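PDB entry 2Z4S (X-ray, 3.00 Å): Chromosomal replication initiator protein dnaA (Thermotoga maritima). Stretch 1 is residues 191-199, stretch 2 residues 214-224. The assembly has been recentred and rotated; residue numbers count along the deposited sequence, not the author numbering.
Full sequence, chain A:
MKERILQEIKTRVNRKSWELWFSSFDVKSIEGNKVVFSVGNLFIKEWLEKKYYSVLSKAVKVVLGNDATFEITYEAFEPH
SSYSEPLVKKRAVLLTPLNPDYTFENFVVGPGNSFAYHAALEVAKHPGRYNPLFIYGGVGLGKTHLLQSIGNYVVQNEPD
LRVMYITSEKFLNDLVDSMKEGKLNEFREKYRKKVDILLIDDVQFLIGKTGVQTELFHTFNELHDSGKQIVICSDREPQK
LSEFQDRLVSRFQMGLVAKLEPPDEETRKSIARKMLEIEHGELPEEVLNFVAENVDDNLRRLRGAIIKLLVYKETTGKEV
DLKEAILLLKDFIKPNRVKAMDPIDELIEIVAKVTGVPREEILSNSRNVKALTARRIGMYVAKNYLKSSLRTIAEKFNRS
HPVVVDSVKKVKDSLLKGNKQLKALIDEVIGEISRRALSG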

# COMPACT_ATOMS: atom_id res chain seq x y z
N TYR A 191 -8.17 14.88 -11.32
CA TYR A 191 -7.75 13.50 -11.44
C TYR A 191 -7.34 13.08 -12.84
O TYR A 191 -7.10 11.90 -13.09
CB TYR A 191 -8.83 12.55 -10.90
CG TYR A 191 -8.97 12.60 -9.39
CD1 TYR A 191 -9.72 13.59 -8.78
CD2 TYR A 191 -8.33 11.66 -8.58
CE1 TYR A 191 -9.83 13.66 -7.40
CE2 TYR A 191 -8.43 11.71 -7.20
CZ TYR A 191 -9.18 12.72 -6.61
OH TYR A 191 -9.33 12.78 -5.24
N ARG A 192 -7.24 14.04 -13.76
CA ARG A 192 -6.80 13.75 -15.12
C ARG A 192 -5.85 14.87 -15.52
O ARG A 192 -4.65 14.82 -15.24
CB ARG A 192 -7.98 13.71 -16.08
CG ARG A 192 -9.14 12.90 -15.58
CD ARG A 192 -10.25 12.84 -16.61
NE ARG A 192 -11.48 12.28 -16.09
CZ ARG A 192 -12.51 11.90 -16.85
NH1 ARG A 192 -12.43 12.03 -18.16
NH2 ARG A 192 -13.60 11.40 -16.29
N LYS A 193 -6.40 15.90 -16.15
CA LYS A 193 -5.64 17.06 -16.59
C LYS A 193 -4.31 17.24 -15.85
O LYS A 193 -3.24 17.23 -16.47
CB LYS A 193 -6.50 18.31 -16.39
CG LYS A 193 -5.89 19.61 -16.91
CD LYS A 193 -5.94 19.67 -18.43
CE LYS A 193 -5.63 21.07 -18.95
NZ LYS A 193 -5.82 21.17 -20.43
N LYS A 194 -4.36 17.37 -14.53
CA LYS A 194 -3.16 17.61 -13.74
C LYS A 194 -2.48 16.43 -13.03
O LYS A 194 -2.11 16.54 -11.85
CB LYS A 194 -3.44 18.72 -12.72
CG LYS A 194 -4.61 19.63 -13.11
CD LYS A 194 -4.68 20.88 -12.25
CE LYS A 194 -3.57 21.86 -12.61
NZ LYS A 194 -3.57 23.09 -11.77
N VAL A 195 -2.31 15.30 -13.71
CA VAL A 195 -1.64 14.14 -13.11
C VAL A 195 -0.91 13.35 -14.16
O VAL A 195 -1.45 13.12 -15.25
CB VAL A 195 -2.60 13.16 -12.39
CG1 VAL A 195 -3.28 13.87 -11.24
CG2 VAL A 195 -3.60 12.58 -13.37
N ASP A 196 0.30 12.91 -13.84
CA ASP A 196 1.10 12.13 -14.77
C ASP A 196 1.03 10.69 -14.32
O ASP A 196 0.95 9.77 -15.13
CB ASP A 196 2.53 12.63 -14.76
CG ASP A 196 2.59 14.14 -14.78
OD1 ASP A 196 1.85 14.74 -15.60
OD2 ASP A 196 3.36 14.72 -13.99
N ILE A 197 1.07 10.51 -13.02
CA ILE A 197 0.95 9.18 -12.47
C ILE A 197 -0.08 9.28 -11.36
O ILE A 197 -0.06 10.20 -10.54
CB ILE A 197 2.30 8.65 -11.93
CG1 ILE A 197 2.07 7.27 -11.33
CG2 ILE A 197 2.89 9.63 -10.93
CD1 ILE A 197 3.29 6.67 -10.72
N LEU A 198 -1.02 8.32 -11.37
CA LEU A 198 -2.12 8.26 -10.42
C LEU A 198 -2.03 6.92 -9.67
O LEU A 198 -2.06 5.85 -10.29
CB LEU A 198 -3.43 8.39 -11.21
CG LEU A 198 -4.86 8.43 -10.64
CD1 LEU A 198 -5.51 7.08 -10.77
CD2 LEU A 198 -4.84 8.91 -9.21
N LEU A 199 -1.89 6.99 -8.35
CA LEU A 199 -1.79 5.77 -7.55
C LEU A 199 -3.07 5.67 -6.74
O LEU A 199 -3.37 6.59 -6.00
CB LEU A 199 -0.60 5.90 -6.60
CG LEU A 199 0.68 6.47 -7.22
CD1 LEU A 199 1.55 7.05 -6.14
CD2 LEU A 199 1.42 5.39 -8.00
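Stretch 2 (214-224) TELFHTFNELH

A single arginine lies along the flank of a helix and holds its guanidinium between two acids, and it accounts for much of the contact between these two segments. Arg192 extends from stretch 1 with chi2 and chi3 both t, and its guanidinium forms salt bridges with two glutamates seven residues apart on stretch 2. The stronger runs from Arg192 NH2 to Glu215 OE2 at 2.8 Å; the other, from Arg192 NH1 to Glu222 OE2, is a weak hydrogen bond at 3.4 Å. Both carboxylate oxygens lie near the guanidinium plane, where its N-H groups point, while one face of the group rests over the helix backbone at Thr219 CA and His218 C. Seven residues make about two helical turns, so Glu215 and Glu222 recur on the same side of the helix and can share one cation.

Stretch 2 is helical throughout, with i to i+4 bonds such as Leu223 N to Thr219 O at 3.1 Å. The nearest CA atoms across the stretches are Arg192 CA and Leu223 CA, 6.3 Å apart; from there the Arg192 side chain runs back toward the start of stretch 2. Thr219 also turns its hydroxyl back onto its own helix, donating from OG1 to Glu215 O at 2.7 Å, and its methyl meets stretch 1: Thr219 CG2 lies 3.3 Å from Tyr191 O and 3.8 Å from Arg192 CG.

Stretch 1 changes conformation along its length, from a weakly bonded helical end around Arg192, through a loop, to a strand at Ile197 to Leu199. Leu223 bridges these elements. Its CD2 packs 3.5 Å from Val195 CG2 and 3.9 Å from Arg192 CA, while its CD1 lies 3.9 Å from Leu198 CB. In the strand, Leu198 points its CA-to-CB bond toward the helix and Ile197 points away, the usual alternation. The example illustrates a general principle: charged groups can meet along the flank of a helix while a leucine packs against apolar neighbours.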

# COMPACT_ATOMS: atom_id res chain seq x y z
N THR A 214 -18.15 3.96 -12.45
CA THR A 214 -18.25 4.49 -13.80
C THR A 214 -17.29 5.65 -14.03
O THR A 214 -16.56 5.66 -15.02
CB THR A 214 -19.69 4.97 -14.08
OG1 THR A 214 -20.54 3.83 -14.20
CG2 THR A 214 -19.74 5.78 -15.36
N GLU A 215 -17.28 6.62 -13.12
CA GLU A 215 -16.41 7.78 -13.25
C GLU A 215 -14.94 7.37 -13.27
O GLU A 215 -14.15 7.88 -14.07
CB GLU A 215 -16.68 8.76 -12.10
CG GLU A 215 -15.85 10.07 -12.09
CD GLU A 215 -15.99 10.88 -13.37
OE1 GLU A 215 -17.11 10.91 -13.94
OE2 GLU A 215 -14.99 11.49 -13.81
N LEU A 216 -14.58 6.43 -12.39
CA LEU A 216 -13.21 5.94 -12.31
C LEU A 216 -12.87 5.37 -13.67
O LEU A 216 -11.81 5.66 -14.23
CB LEU A 216 -13.08 4.83 -11.26
CG LEU A 216 -11.78 4.66 -10.47
CD1 LEU A 216 -11.74 3.27 -9.89
CD2 LEU A 216 -10.58 4.87 -11.35
N PHE A 217 -13.80 4.58 -14.20
CA PHE A 217 -13.67 3.95 -15.51
C PHE A 217 -13.13 4.89 -16.60
O PHE A 217 -12.15 4.56 -17.27
CB PHE A 217 -15.01 3.39 -15.97
CG PHE A 217 -14.97 2.75 -17.32
CD1 PHE A 217 -14.41 1.49 -17.48
CD2 PHE A 217 -15.44 3.43 -18.44
CE1 PHE A 217 -14.31 0.91 -18.75
CE2 PHE A 217 -15.34 2.86 -19.70
CZ PHE A 217 -14.77 1.60 -19.86
N HIS A 218 -13.76 6.04 -16.78
CA HIS A 218 -13.30 6.98 -17.80
C HIS A 218 -11.97 7.64 -17.41
O HIS A 218 -11.08 7.78 -18.26
CB HIS A 218 -14.37 8.05 -18.06
CG HIS A 218 -15.64 7.50 -18.62
ND1 HIS A 218 -15.68 6.75 -19.78
CD2 HIS A 218 -16.92 7.56 -18.17
CE1 HIS A 218 -16.92 6.37 -20.01
NE2 HIS A 218 -17.69 6.85 -19.05
N THR A 219 -11.86 8.03 -16.14
CA THR A 219 -10.64 8.65 -15.63
C THR A 219 -9.50 7.74 -16.06
O THR A 219 -8.46 8.19 -16.56
CB THR A 219 -10.63 8.73 -14.10
OG1 THR A 219 -11.90 9.22 -13.63
CG2 THR A 219 -9.54 9.67 -13.63
N PHE A 220 -9.72 6.45 -15.88
CA PHE A 220 -8.75 5.44 -16.25
C PHE A 220 -8.42 5.60 -17.72
O PHE A 220 -7.28 5.90 -18.08
CB PHE A 220 -9.33 4.04 -16.03
CG PHE A 220 -8.37 2.92 -16.34
CD1 PHE A 220 -7.68 2.27 -15.32
CD2 PHE A 220 -8.19 2.49 -17.65
CE1 PHE A 220 -6.83 1.22 -15.60
CE2 PHE A 220 -7.33 1.43 -17.94
CZ PHE A 220 -6.65 0.79 -16.92
N ASN A 221 -9.43 5.41 -18.56
CA ASN A 221 -9.26 5.48 -20.00
C ASN A 221 -8.60 6.74 -20.54
O ASN A 221 -7.83 6.67 -21.50
CB ASN A 221 -10.61 5.26 -20.69
CG ASN A 221 -11.15 3.86 -20.45
OD1 ASN A 221 -10.43 2.88 -20.63
ND2 ASN A 221 -12.41 3.77 -20.05
N GLU A 222 -8.86 7.88 -19.92
CA GLU A 222 -8.26 9.10 -20.41
C GLU A 222 -6.78 9.17 -20.07
O GLU A 222 -5.97 9.60 -20.88
CB GLU A 222 -8.97 10.32 -19.84
CG GLU A 222 -8.68 11.58 -20.60
CD GLU A 222 -9.52 12.74 -20.12
OE1 GLU A 222 -9.18 13.30 -19.06
OE2 GLU A 222 -10.52 13.07 -20.79
N LEU A 223 -6.43 8.74 -18.86
CA LEU A 223 -5.04 8.74 -18.44
C LEU A 223 -4.26 7.74 -19.30
O LEU A 223 -3.13 8.00 -19.70
CB LEU A 223 -4.93 8.33 -16.97
CG LEU A 223 -5.48 9.34 -15.97
CD1 LEU A 223 -5.43 8.77 -14.57
CD2 LEU A 223 -4.66 10.61 -16.06
N HIS A 224 -4.91 6.61 -19.58
CA HIS A 224 -4.30 5.57 -20.38
C HIS A 224 -4.06 5.99 -21.83
O HIS A 224 -3.09 5.55 -22.45
CB HIS A 224 -5.17 4.31 -20.35
CG HIS A 224 -4.42 3.06 -20.66
ND1 HIS A 224 -3.32 3.03 -21.48
CD2 HIS A 224 -4.63 1.78 -20.27
CE1 HIS A 224 -2.87 1.79 -21.58
NE2 HIS A 224 -3.65 1.01 -20.86